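Histidinol-phosphatase (Listeria monocytogenes serotype 4b str. H7858, PDB 6NLR) probably hydrolyses L-histidinol phosphate to L-histidinol and phosphate in histidine biosynthesis, using a trinuclear manganese-cobalt centre in a PHP-family barrel. Local coordinates at residues 34-40 and 87-93; 117-123 and 175-181; 223-229 and 267-272. One frame throughout, in Å; residues are numbered along the deposited sequence.

Contact 1: 34-40 and 87-93. With MN (manganese (II) ion), chain D; MN (manganese (II) ion), chain E; CO (cobalt (II) ion), chain F.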
loop_
_atom_site.group_PDB
_atom_site.type_symbol
_atom_site.label_atom_id
_atom_site.label_comp_id
_atom_site.label_asym_id
_atom_site.label_seq_id
_atom_site.Cartn_x
_atom_site.Cartn_y
_atom_site.Cartn_z
ATOM N N GLU A 34 -0.189 -1.707 -18.974
ATOM C CA GLU A 34 0.597 -0.813 -18.091
ATOM C C GLU A 34 0.730 -1.458 -16.714
ATOM O O GLU A 34 -0.256 -2.028 -16.216
ATOM C CB GLU A 34 -0.071 0.546 -18.030
ATOM C CG GLU A 34 0.807 1.607 -17.445
ATOM C CD GLU A 34 0.263 3.013 -17.621
ATOM O OE1 GLU A 34 -0.814 3.136 -18.174
ATOM O OE2 GLU A 34 0.924 3.966 -17.180
ATOM N N TYR A 35 1.924 -1.397 -16.136
ATOM C CA TYR A 35 2.328 -2.255 -15.000
ATOM C C TYR A 35 3.384 -1.518 -14.181
ATOM O O TYR A 35 4.438 -1.180 -14.752
ATOM C CB TYR A 35 2.792 -3.587 -15.583
ATOM C CG TYR A 35 3.133 -4.671 -14.598
ATOM C CD1 TYR A 35 4.376 -4.696 -13.987
ATOM C CD2 TYR A 35 2.260 -5.710 -14.335
ATOM C CE1 TYR A 35 4.743 -5.717 -13.135
ATOM C CE2 TYR A 35 2.602 -6.727 -13.462
ATOM C CZ TYR A 35 3.853 -6.740 -12.870
ATOM O OH TYR A 35 4.237 -7.751 -12.035
ATOM N N SER A 36 3.113 -1.282 -12.897
ATOM C CA SER A 36 4.039 -0.595 -11.967
ATOM C C SER A 36 4.640 -1.606 -10.987
ATOM O O SER A 36 3.905 -2.328 -10.282
ATOM C CB SER A 36 3.367 0.565 -11.262
ATOM O OG SER A 36 3.090 1.619 -12.172
ATOM N N ILE A 37 5.967 -1.638 -10.968
ATOM C CA ILE A 37 6.778 -2.335 -9.955
ATOM C C ILE A 37 7.064 -1.312 -8.865
ATOM O O ILE A 37 7.848 -0.371 -9.126
ATOM C CB ILE A 37 8.058 -2.894 -10.573
ATOM C CG1 ILE A 37 7.744 -3.833 -11.740
ATOM C CG2 ILE A 37 8.889 -3.569 -9.490
ATOM C CD1 ILE A 37 8.931 -4.105 -12.622
ATOM N N VAL A 38 6.427 -1.487 -7.710
ATOM C CA VAL A 38 6.550 -0.551 -6.577
ATOM C C VAL A 38 6.945 -1.369 -5.348
ATOM O O VAL A 38 6.112 -1.606 -4.445
ATOM C CB VAL A 38 5.274 0.302 -6.412
ATOM C CG1 VAL A 38 5.227 1.378 -7.488
ATOM C CG2 VAL A 38 4.003 -0.530 -6.453
ATOM N N GLU A 39 8.195 -1.799 -5.335
ATOM C CA GLU A 39 8.728 -2.652 -4.255
ATOM C C GLU A 39 8.781 -1.838 -2.956
ATOM O O GLU A 39 8.950 -0.589 -3.010
ATOM C CB GLU A 39 10.093 -3.199 -4.648
ATOM C CG GLU A 39 10.531 -4.309 -3.736
ATOM C CD GLU A 39 9.451 -5.374 -3.566
ATOM O OE1 GLU A 39 9.373 -6.257 -4.423
ATOM O OE2 GLU A 39 8.692 -5.271 -2.579
ATOM N N HIS A 40 8.654 -2.509 -1.811
ATOM C CA HIS A 40 8.799 -1.850 -0.490
ATOM C C HIS A 40 10.146 -1.138 -0.376
ATOM O O HIS A 40 11.191 -1.799 -0.565
ATOM C CB HIS A 40 8.678 -2.874 0.620
ATOM C CG HIS A 40 7.341 -3.501 0.639
ATOM N ND1 HIS A 40 6.234 -2.815 1.087
ATOM C CD2 HIS A 40 6.938 -4.734 0.277
ATOM C CE1 HIS A 40 5.181 -3.612 1.012
ATOM N NE2 HIS A 40 5.591 -4.790 0.513
ATOM N N LEU A 87 3.899 -1.258 -20.952
ATOM C CA LEU A 87 4.579 -0.085 -20.366
ATOM C C LEU A 87 4.822 -0.363 -18.877
ATOM O O LEU A 87 3.840 -0.429 -18.108
ATOM C CB LEU A 87 3.740 1.171 -20.597
ATOM C CG LEU A 87 4.321 2.447 -19.981
ATOM C CD1 LEU A 87 5.746 2.675 -20.488
ATOM C CD2 LEU A 87 3.416 3.644 -20.287
ATOM N N ILE A 88 6.085 -0.523 -18.492
ATOM C CA ILE A 88 6.480 -0.825 -17.086
ATOM C C ILE A 88 6.997 0.448 -16.422
ATOM O O ILE A 88 7.872 1.094 -16.989
ATOM C CB ILE A 88 7.477 -1.991 -17.050
ATOM C CG1 ILE A 88 6.776 -3.262 -17.551
ATOM C CG2 ILE A 88 8.068 -2.151 -15.658
ATOM C CD1 ILE A 88 7.650 -4.468 -17.683
ATOM N N HIS A 89 6.440 0.788 -15.270
ATOM C CA HIS A 89 6.941 1.876 -14.401
ATOM C C HIS A 89 7.695 1.231 -13.236
ATOM O O HIS A 89 7.364 0.087 -12.854
ATOM C CB HIS A 89 5.810 2.793 -13.929
ATOM C CG HIS A 89 4.983 3.382 -15.018
ATOM N ND1 HIS A 89 5.492 4.254 -15.934
ATOM C CD2 HIS A 89 3.664 3.229 -15.325
ATOM C CE1 HIS A 89 4.533 4.628 -16.773
ATOM N NE2 HIS A 89 3.390 3.998 -16.415
ATOM N N ILE A 90 8.704 1.927 -12.727
ATOM C CA ILE A 90 9.555 1.458 -11.610
ATOM C C ILE A 90 9.491 2.497 -10.502
ATOM O O ILE A 90 9.712 3.670 -10.749
ATOM C CB ILE A 90 10.992 1.219 -12.089
ATOM C CG1 ILE A 90 11.024 0.282 -13.302
ATOM C CG2 ILE A 90 11.830 0.700 -10.932
ATOM C CD1 ILE A 90 12.375 0.161 -13.959
ATOM N N GLY A 91 9.221 2.056 -9.291
ATOM C CA GLY A 91 9.277 2.932 -8.114
ATOM C C GLY A 91 9.184 2.125 -6.851
ATOM O O GLY A 91 9.644 0.960 -6.833
ATOM N N PHE A 92 8.646 2.737 -5.811
ATOM C CA PHE A 92 8.535 2.111 -4.480
ATOM C C PHE A 92 7.124 2.248 -3.945
ATOM O O PHE A 92 6.430 3.257 -4.236
ATOM C CB PHE A 92 9.502 2.794 -3.510
ATOM C CG PHE A 92 10.941 2.656 -3.917
ATOM C CD1 PHE A 92 11.614 1.452 -3.737
ATOM C CD2 PHE A 92 11.604 3.715 -4.515
ATOM C CE1 PHE A 92 12.935 1.309 -4.135
ATOM C CE2 PHE A 92 12.937 3.581 -4.874
ATOM C CZ PHE A 92 13.596 2.385 -4.681
ATOM N N GLU A 93 6.737 1.258 -3.147
ATOM C CA GLU A 93 5.730 1.415 -2.088
ATOM C C GLU A 93 6.500 1.979 -0.896
ATOM O O GLU A 93 7.279 1.227 -0.252
ATOM C CB GLU A 93 5.013 0.119 -1.750
ATOM C CG GLU A 93 3.831 0.373 -0.824
ATOM C CD GLU A 93 3.047 -0.857 -0.422
ATOM O OE1 GLU A 93 3.440 -1.958 -0.853
ATOM O OE2 GLU A 93 2.040 -0.700 0.314
HETATM MN MN MN D . 4.520 -6.641 0.565
HETATM MN MN MN E . 1.128 -2.091 1.562
HETATM CO CO CO F . 2.116 -3.512 -1.572
HETATM O O HOH W 1 6.066 -0.143 1.819
HETATM O O HOH W 2 -0.169 -3.539 2.834
HETATM O O HOH W 3 0.711 -2.936 0.028
#
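The imidazole of H89 reaches across to strand 34-40 with its rim, lying beside S36 and E34: its NE2 donates to E34 OE2 (2.6 Å, 162° at the hydrogen), and H89 CB lies 3.4 Å from S36 OG, a hydroxyl whose own partner is D117. Beneath these side chains the two strands run parallel, their axes 3.8 Å apart at closest and twisted by 37°. The backbone bonds alternate as parallel pairing requires, from Y35 N to L87 O and H89 N to Y35 O (2.9 Å each) to G91 N to I37 O (2.8 Å). At E39 N to G91 O the bond stretches to a weak 3.5 Å, before E93 N to E39 O restores 2.9 Å. Y35, I37, I88, I90 and F92 point to the other face, where helices 20-29 and 68-81 pack; I37 CD1 meets I88 CG2 at 3.7 Å. Toward the C-terminal ends of the strands, H40 NE2 binds one manganese (2.1 Å), while E93 bridges cobalt through OE1 (2.2 Å) and the second manganese through OE2 (2.1 Å), OE2 also being hydrogen-bonded to S121. Metal ligands at the C-terminal ends of neighbouring parallel strands, with helices outside, are typical of the PHP domain's distorted TIM-like barrel.

Contact 2: 117-123 and 175-181. With MN (manganese (II) ion), chain E.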
loop_
_atom_site.group_PDB
_atom_site.type_symbol
_atom_site.label_atom_id
_atom_site.label_comp_id
_atom_site.label_asym_id
_atom_site.label_seq_id
_atom_site.Cartn_x
_atom_site.Cartn_y
_atom_site.Cartn_z
ATOM N N ASP A 117 6.881 6.018 -10.905
ATOM C CA ASP A 117 5.571 5.839 -10.226
ATOM C C ASP A 117 5.869 5.593 -8.753
ATOM O O ASP A 117 7.067 5.510 -8.364
ATOM C CB ASP A 117 4.745 4.715 -10.863
ATOM C CG ASP A 117 3.246 4.748 -10.587
ATOM O OD1 ASP A 117 2.765 5.745 -9.988
ATOM O OD2 ASP A 117 2.549 3.760 -10.984
ATOM N N GLY A 118 4.823 5.508 -7.952
ATOM C CA GLY A 118 4.992 5.370 -6.499
ATOM C C GLY A 118 3.658 5.248 -5.815
ATOM O O GLY A 118 2.651 5.725 -6.360
ATOM N N VAL A 119 3.677 4.590 -4.661
ATOM C CA VAL A 119 2.536 4.485 -3.730
ATOM C C VAL A 119 3.069 4.882 -2.356
ATOM O O VAL A 119 4.181 4.436 -1.985
ATOM C CB VAL A 119 1.945 3.066 -3.778
ATOM C CG1 VAL A 119 0.861 2.893 -2.748
ATOM C CG2 VAL A 119 1.392 2.730 -5.160
ATOM N N LEU A 120 2.330 5.718 -1.638
ATOM C CA LEU A 120 2.653 6.042 -0.233
ATOM C C LEU A 120 1.652 5.299 0.635
ATOM O O LEU A 120 0.445 5.554 0.483
ATOM C CB LEU A 120 2.586 7.551 -0.024
ATOM C CG LEU A 120 2.933 8.031 1.380
ATOM C CD1 LEU A 120 4.394 7.785 1.686
ATOM C CD2 LEU A 120 2.580 9.511 1.532
ATOM N N SER A 121 2.156 4.417 1.487
ATOM C CA SER A 121 1.354 3.459 2.283
ATOM C C SER A 121 1.669 3.608 3.775
ATOM O O SER A 121 2.857 3.698 4.138
ATOM C CB SER A 121 1.616 2.053 1.831
ATOM O OG SER A 121 1.065 1.860 0.547
ATOM N N LEU A 122 0.638 3.545 4.596
ATOM C CA LEU A 122 0.772 3.428 6.070
ATOM C C LEU A 122 0.648 1.948 6.482
ATOM O O LEU A 122 -0.447 1.349 6.282
ATOM C CB LEU A 122 -0.296 4.306 6.721
ATOM C CG LEU A 122 -0.231 4.372 8.239
ATOM C CD1 LEU A 122 0.998 5.162 8.690
ATOM C CD2 LEU A 122 -1.509 4.955 8.789
ATOM N N HIS A 123 1.692 1.402 7.109
ATOM C CA HIS A 123 1.755 -0.021 7.557
ATOM C C HIS A 123 2.030 -0.130 9.061
ATOM O O HIS A 123 1.840 -1.235 9.601
ATOM C CB HIS A 123 2.836 -0.814 6.808
ATOM C CG HIS A 123 2.642 -0.927 5.332
ATOM N ND1 HIS A 123 3.597 -0.477 4.437
ATOM C CD2 HIS A 123 1.631 -1.415 4.584
ATOM C CE1 HIS A 123 3.178 -0.690 3.202
ATOM N NE2 HIS A 123 1.976 -1.236 3.266
ATOM N N LYS A 175 7.629 12.760 -3.581
ATOM C CA LYS A 175 6.536 12.116 -2.811
ATOM C C LYS A 175 5.575 11.457 -3.797
ATOM O O LYS A 175 5.139 12.068 -4.766
ATOM C CB LYS A 175 5.780 13.126 -1.951
ATOM C CG LYS A 175 4.715 12.521 -1.060
ATOM C CD LYS A 175 3.894 13.565 -0.400
ATOM C CE LYS A 175 2.780 12.966 0.442
ATOM N NZ LYS A 175 1.939 14.033 1.039
ATOM N N PRO A 176 5.228 10.177 -3.599
ATOM C CA PRO A 176 4.159 9.560 -4.374
ATOM C C PRO A 176 2.866 10.370 -4.260
ATOM O O PRO A 176 2.635 10.990 -3.229
ATOM C CB PRO A 176 3.962 8.202 -3.699
ATOM C CG PRO A 176 5.322 7.912 -3.112
ATOM C CD PRO A 176 5.854 9.257 -2.644
ATOM N N ARG A 177 2.037 10.323 -5.302
ATOM C CA ARG A 177 0.730 11.009 -5.327
ATOM C C ARG A 177 -0.409 9.994 -5.272
ATOM O O ARG A 177 -1.580 10.427 -5.383
ATOM C CB ARG A 177 0.695 11.893 -6.562
ATOM C CG ARG A 177 1.744 12.991 -6.455
ATOM C CD ARG A 177 1.548 14.039 -7.479
ATOM N NE ARG A 177 2.603 15.044 -7.400
ATOM C CZ ARG A 177 2.911 15.853 -8.403
ATOM N NH1 ARG A 177 2.231 15.742 -9.535
ATOM N NH2 ARG A 177 3.875 16.754 -8.273
ATOM N N ARG A 178 -0.090 8.709 -5.117
ATOM C CA ARG A 178 -1.105 7.640 -5.011
ATOM C C ARG A 178 -1.021 7.044 -3.609
ATOM O O ARG A 178 0.032 6.543 -3.196
ATOM C CB ARG A 178 -0.923 6.582 -6.099
ATOM C CG ARG A 178 -2.084 5.583 -6.123
ATOM C CD ARG A 178 -2.316 4.900 -7.482
ATOM N NE ARG A 178 -1.262 3.968 -7.838
ATOM C CZ ARG A 178 -0.183 4.243 -8.576
ATOM N NH1 ARG A 178 0.012 5.464 -9.075
ATOM N NH2 ARG A 178 0.689 3.279 -8.832
HETATM N N MSE A 179 -2.124 7.154 -2.862
HETATM C CA MSE A 179 -2.137 6.691 -1.485
HETATM C C MSE A 179 -2.540 5.221 -1.494
HETATM O O MSE A 179 -3.573 4.874 -2.061
HETATM C CB MSE A 179 -3.116 7.499 -0.625
HETATM C CG MSE A 179 -2.924 9.019 -0.696
HETATM SE SE MSE A 179 -1.162 9.608 0.031
HETATM C CE MSE A 179 -0.138 9.921 -1.622
ATOM N N GLY A 180 -1.734 4.392 -0.826
ATOM C CA GLY A 180 -1.909 2.955 -0.798
ATOM C C GLY A 180 -3.054 2.494 0.095
ATOM O O GLY A 180 -3.220 3.049 1.192
ATOM N N HIS A 181 -3.807 1.499 -0.379
ATOM C CA HIS A 181 -4.866 0.739 0.351
ATOM C C HIS A 181 -5.372 1.486 1.596
ATOM O O HIS A 181 -5.068 1.025 2.707
ATOM C CB HIS A 181 -4.338 -0.669 0.696
ATOM C CG HIS A 181 -2.926 -0.719 1.194
ATOM N ND1 HIS A 181 -2.496 0.054 2.272
ATOM C CD2 HIS A 181 -1.862 -1.474 0.794
ATOM C CE1 HIS A 181 -1.212 -0.226 2.511
ATOM N NE2 HIS A 181 -0.792 -1.159 1.614
HETATM MN MN MN E . 1.128 -2.091 1.562
HETATM O O HOH W 4 2.499 8.167 -7.443
HETATM O O HOH W 5 -1.984 4.140 3.277
HETATM O O HOH W 6 -2.650 1.934 4.696
HETATM O O HOH W 2 -0.169 -3.539 2.834
HETATM O O HOH W 3 0.711 -2.936 0.028
#
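Two backbone hydrogen bonds join the segments, L120 N to R178 O (2.9 Å, 164°) and G180 N to L120 O (2.8 Å, 176°), defining a single bridge between L120 and M179, whose CA atoms are 5.0 Å apart. Water 4 links G118 O to R177 N, and water 5 links G180 O to L122 N. A CB on G180 in this backbone position would clash with S121 OG and V119 CG1. Because 117-127 belongs to the five-stranded sheet and 178-179 edges the three-stranded one, this short bridge joins the two sheets of the PHP barrel. Charge pairing is two-pronged: R178 NH1 and NH2 each donate at 2.9 Å, to D117 OD1 and OD2 respectively. The guanidinium also reaches G5 and E220, and the carboxylate R3 and S36. Apolar packing surrounds L120, whose CB lies 4.0 Å from P176 CB and 3.9 Å from the CE of selenomethionine M179, with CD2 3.6 Å from K175 CE. Metal coordination brings the C-terminal ends together: H123 NE2 and H181 NE2 each bind the chain E manganese at 2.1 Å, their rings meeting rim to rim with centroids 5.1 Å apart. H123 ND1 is hydrogen-bonded to D95.

Contact 3: 223-229 and 267-272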
loop_
_atom_site.group_PDB
_atom_site.type_symbol
_atom_site.label_atom_id
_atom_site.label_comp_id
_atom_site.label_asym_id
_atom_site.label_seq_id
_atom_site.Cartn_x
_atom_site.Cartn_y
_atom_site.Cartn_z
ATOM N N PHE A 223 -6.710 1.459 -5.753
ATOM C CA PHE A 223 -7.910 0.595 -5.613
ATOM C C PHE A 223 -7.364 -0.827 -5.493
ATOM O O PHE A 223 -7.074 -1.481 -6.516
ATOM C CB PHE A 223 -8.901 0.749 -6.767
ATOM C CG PHE A 223 -10.133 -0.109 -6.614
ATOM C CD1 PHE A 223 -10.105 -1.475 -6.897
ATOM C CD2 PHE A 223 -11.324 0.436 -6.177
ATOM C CE1 PHE A 223 -11.234 -2.262 -6.768
ATOM C CE2 PHE A 223 -12.455 -0.360 -6.030
ATOM C CZ PHE A 223 -12.412 -1.707 -6.321
ATOM N N ASN A 224 -7.181 -1.265 -4.249
ATOM C CA ASN A 224 -6.349 -2.445 -3.918
ATOM C C ASN A 224 -7.250 -3.675 -3.674
ATOM O O ASN A 224 -8.087 -3.653 -2.749
ATOM C CB ASN A 224 -5.411 -2.050 -2.792
ATOM C CG ASN A 224 -4.370 -3.094 -2.468
ATOM O OD1 ASN A 224 -4.684 -4.283 -2.381
ATOM N ND2 ASN A 224 -3.136 -2.639 -2.287
ATOM N N THR A 225 -7.080 -4.716 -4.480
ATOM C CA THR A 225 -7.921 -5.938 -4.465
ATOM C C THR A 225 -7.339 -7.022 -3.559
ATOM O O THR A 225 -8.030 -8.046 -3.365
ATOM C CB THR A 225 -8.168 -6.453 -5.885
ATOM O OG1 THR A 225 -6.884 -6.743 -6.470
ATOM C CG2 THR A 225 -8.962 -5.434 -6.684
ATOM N N ALA A 226 -6.178 -6.799 -2.947
ATOM C CA ALA A 226 -5.513 -7.827 -2.105
ATOM C C ALA A 226 -6.459 -8.299 -0.987
ATOM O O ALA A 226 -6.419 -9.473 -0.654
ATOM C CB ALA A 226 -4.231 -7.290 -1.524
ATOM N N GLY A 227 -7.251 -7.391 -0.416
ATOM C CA GLY A 227 -8.149 -7.678 0.715
ATOM C C GLY A 227 -9.153 -8.767 0.391
ATOM O O GLY A 227 -9.538 -9.518 1.336
ATOM N N LEU A 228 -9.565 -8.887 -0.883
ATOM C CA LEU A 228 -10.536 -9.921 -1.338
ATOM C C LEU A 228 -9.944 -11.320 -1.094
ATOM O O LEU A 228 -10.718 -12.272 -0.936
ATOM C CB LEU A 228 -10.855 -9.717 -2.828
ATOM C CG LEU A 228 -11.580 -8.422 -3.203
ATOM C CD1 LEU A 228 -11.710 -8.317 -4.718
ATOM C CD2 LEU A 228 -12.945 -8.322 -2.514
ATOM N N PHE A 229 -8.613 -11.450 -1.094
ATOM C CA PHE A 229 -7.888 -12.750 -1.036
ATOM C C PHE A 229 -7.215 -12.945 0.335
ATOM O O PHE A 229 -6.460 -13.922 0.483
ATOM C CB PHE A 229 -6.942 -12.814 -2.239
ATOM C CG PHE A 229 -7.691 -12.636 -3.542
ATOM C CD1 PHE A 229 -8.300 -13.720 -4.157
ATOM C CD2 PHE A 229 -7.874 -11.379 -4.106
ATOM C CE1 PHE A 229 -9.033 -13.566 -5.324
ATOM C CE2 PHE A 229 -8.626 -11.219 -5.267
ATOM C CZ PHE A 229 -9.213 -12.314 -5.866
ATOM N N ARG A 267 -5.727 -10.392 -10.061
ATOM C CA ARG A 267 -6.773 -10.840 -9.104
ATOM C C ARG A 267 -7.745 -9.674 -8.834
ATOM O O ARG A 267 -7.295 -8.518 -8.680
ATOM C CB ARG A 267 -6.142 -11.391 -7.818
ATOM C CG ARG A 267 -5.465 -10.335 -6.952
ATOM C CD ARG A 267 -4.784 -10.994 -5.769
ATOM N NE ARG A 267 -3.909 -10.079 -5.043
ATOM C CZ ARG A 267 -3.257 -10.400 -3.930
ATOM N NH1 ARG A 267 -3.421 -11.594 -3.380
ATOM N NH2 ARG A 267 -2.448 -9.522 -3.357
ATOM N N GLY A 268 -9.042 -9.963 -8.814
ATOM C CA GLY A 268 -10.103 -8.989 -8.492
ATOM C C GLY A 268 -10.229 -7.878 -9.550
ATOM O O GLY A 268 -10.938 -6.869 -9.288
ATOM N N TYR A 269 -9.660 -8.046 -10.746
ATOM C CA TYR A 269 -9.732 -6.974 -11.762
ATOM C C TYR A 269 -11.197 -6.699 -12.131
ATOM O O TYR A 269 -11.537 -5.474 -12.237
ATOM C CB TYR A 269 -8.893 -7.246 -13.003
ATOM C CG TYR A 269 -8.829 -6.021 -13.866
ATOM C CD1 TYR A 269 -7.980 -4.990 -13.530
ATOM C CD2 TYR A 269 -9.643 -5.877 -14.987
ATOM C CE1 TYR A 269 -7.891 -3.850 -14.297
ATOM C CE2 TYR A 269 -9.588 -4.731 -15.762
ATOM C CZ TYR A 269 -8.727 -3.705 -15.396
ATOM O OH TYR A 269 -8.667 -2.565 -16.140
ATOM N N SER A 270 -12.022 -7.734 -12.342
ATOM C CA SER A 270 -13.456 -7.535 -12.717
ATOM C C SER A 270 -14.148 -6.756 -11.596
ATOM O O SER A 270 -15.021 -5.931 -11.915
ATOM C CB SER A 270 -14.228 -8.807 -13.017
ATOM O OG SER A 270 -15.628 -8.507 -13.308
ATOM N N THR A 271 -13.780 -7.008 -10.333
ATOM C CA THR A 271 -14.405 -6.354 -9.157
ATOM C C THR A 271 -14.057 -4.868 -9.191
ATOM O O THR A 271 -14.959 -4.074 -8.883
ATOM C CB THR A 271 -13.980 -7.009 -7.837
ATOM O OG1 THR A 271 -14.483 -8.345 -7.876
ATOM C CG2 THR A 271 -14.469 -6.281 -6.602
ATOM N N TYR A 272 -12.833 -4.529 -9.594
ATOM C CA TYR A 272 -12.404 -3.119 -9.762
ATOM C C TYR A 272 -13.314 -2.427 -10.782
ATOM O O TYR A 272 -13.852 -1.366 -10.475
ATOM C CB TYR A 272 -10.922 -3.046 -10.137
ATOM C CG TYR A 272 -10.491 -1.801 -10.870
ATOM C CD1 TYR A 272 -10.334 -0.607 -10.195
ATOM C CD2 TYR A 272 -10.228 -1.819 -12.230
ATOM C CE1 TYR A 272 -9.962 0.556 -10.856
ATOM C CE2 TYR A 272 -9.830 -0.675 -12.902
ATOM C CZ TYR A 272 -9.692 0.512 -12.213
ATOM O OH TYR A 272 -9.282 1.636 -12.861
#
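This is a partly buried packing of a strand end and the turn after it against the start of a helix and the residues just before it: strand 220-224 and its 3-10 turn meet the C-terminal helix 269-276. Aromatic geometry supports this at one end: the edge of Y272 is directed at the face of F223 in an offset edge-to-face pair, with centroids 5.2 Å apart, planes at 62° and F223 CD1 and Y272 CD1 separated by 3.4 Å. At the helix start, T225 OG1 donates to R267 O (2.9 Å), a carbonyl that also accepts from Y255 OH. The next residue, G268, is the N-cap; Y272 N bonds back to G268 O at 3.0 Å. The positive phi of G268 (67°) favours glycine, and a CB there would clash with T225 CB and crowd L228 CD1. On the strand side the chain turns through an Asx turn, A226 N donating to N224 OD1 (3.0 Å), and enters the 3-10 segment, where L228 N bonds T225 O at 3.0 Å. N224 ND2 meanwhile reaches D222 and the cobalt ligand D258, so this turn borders the metal site of the PHP barrel. R267 lies extended along the turn: its CD is 3.5 Å from F229 CD2, one guanidinium face lies over A226 CA, and NE is held by S257 O. L228 CD1 lies 3.9 Å from T271 CG2.

Contacts 1 and 2, with centres 11 Å apart, share a sheet, strands 87-95 and 117-127 being neighbours in it. They meet at two points: S36 OG to D117 OD2 at 2.5 Å and E93 OE2 to S121 OG at 2.7 Å, both probable hydrogen bonds. Together they supply three protein ligands of the chain E manganese, E93, H123 and H181, and both include its waters 2 and 3. Contact 3 is more peripheral, its centre about 17 Å from that of contact 2 and about 18 Å from that of contact 1. It touches contact 2 where N224 ND2 packs 3.5 Å from H181 CD2, and the A226 side chain lies about 7 Å from cobalt and 6 Å from the bound sulfate.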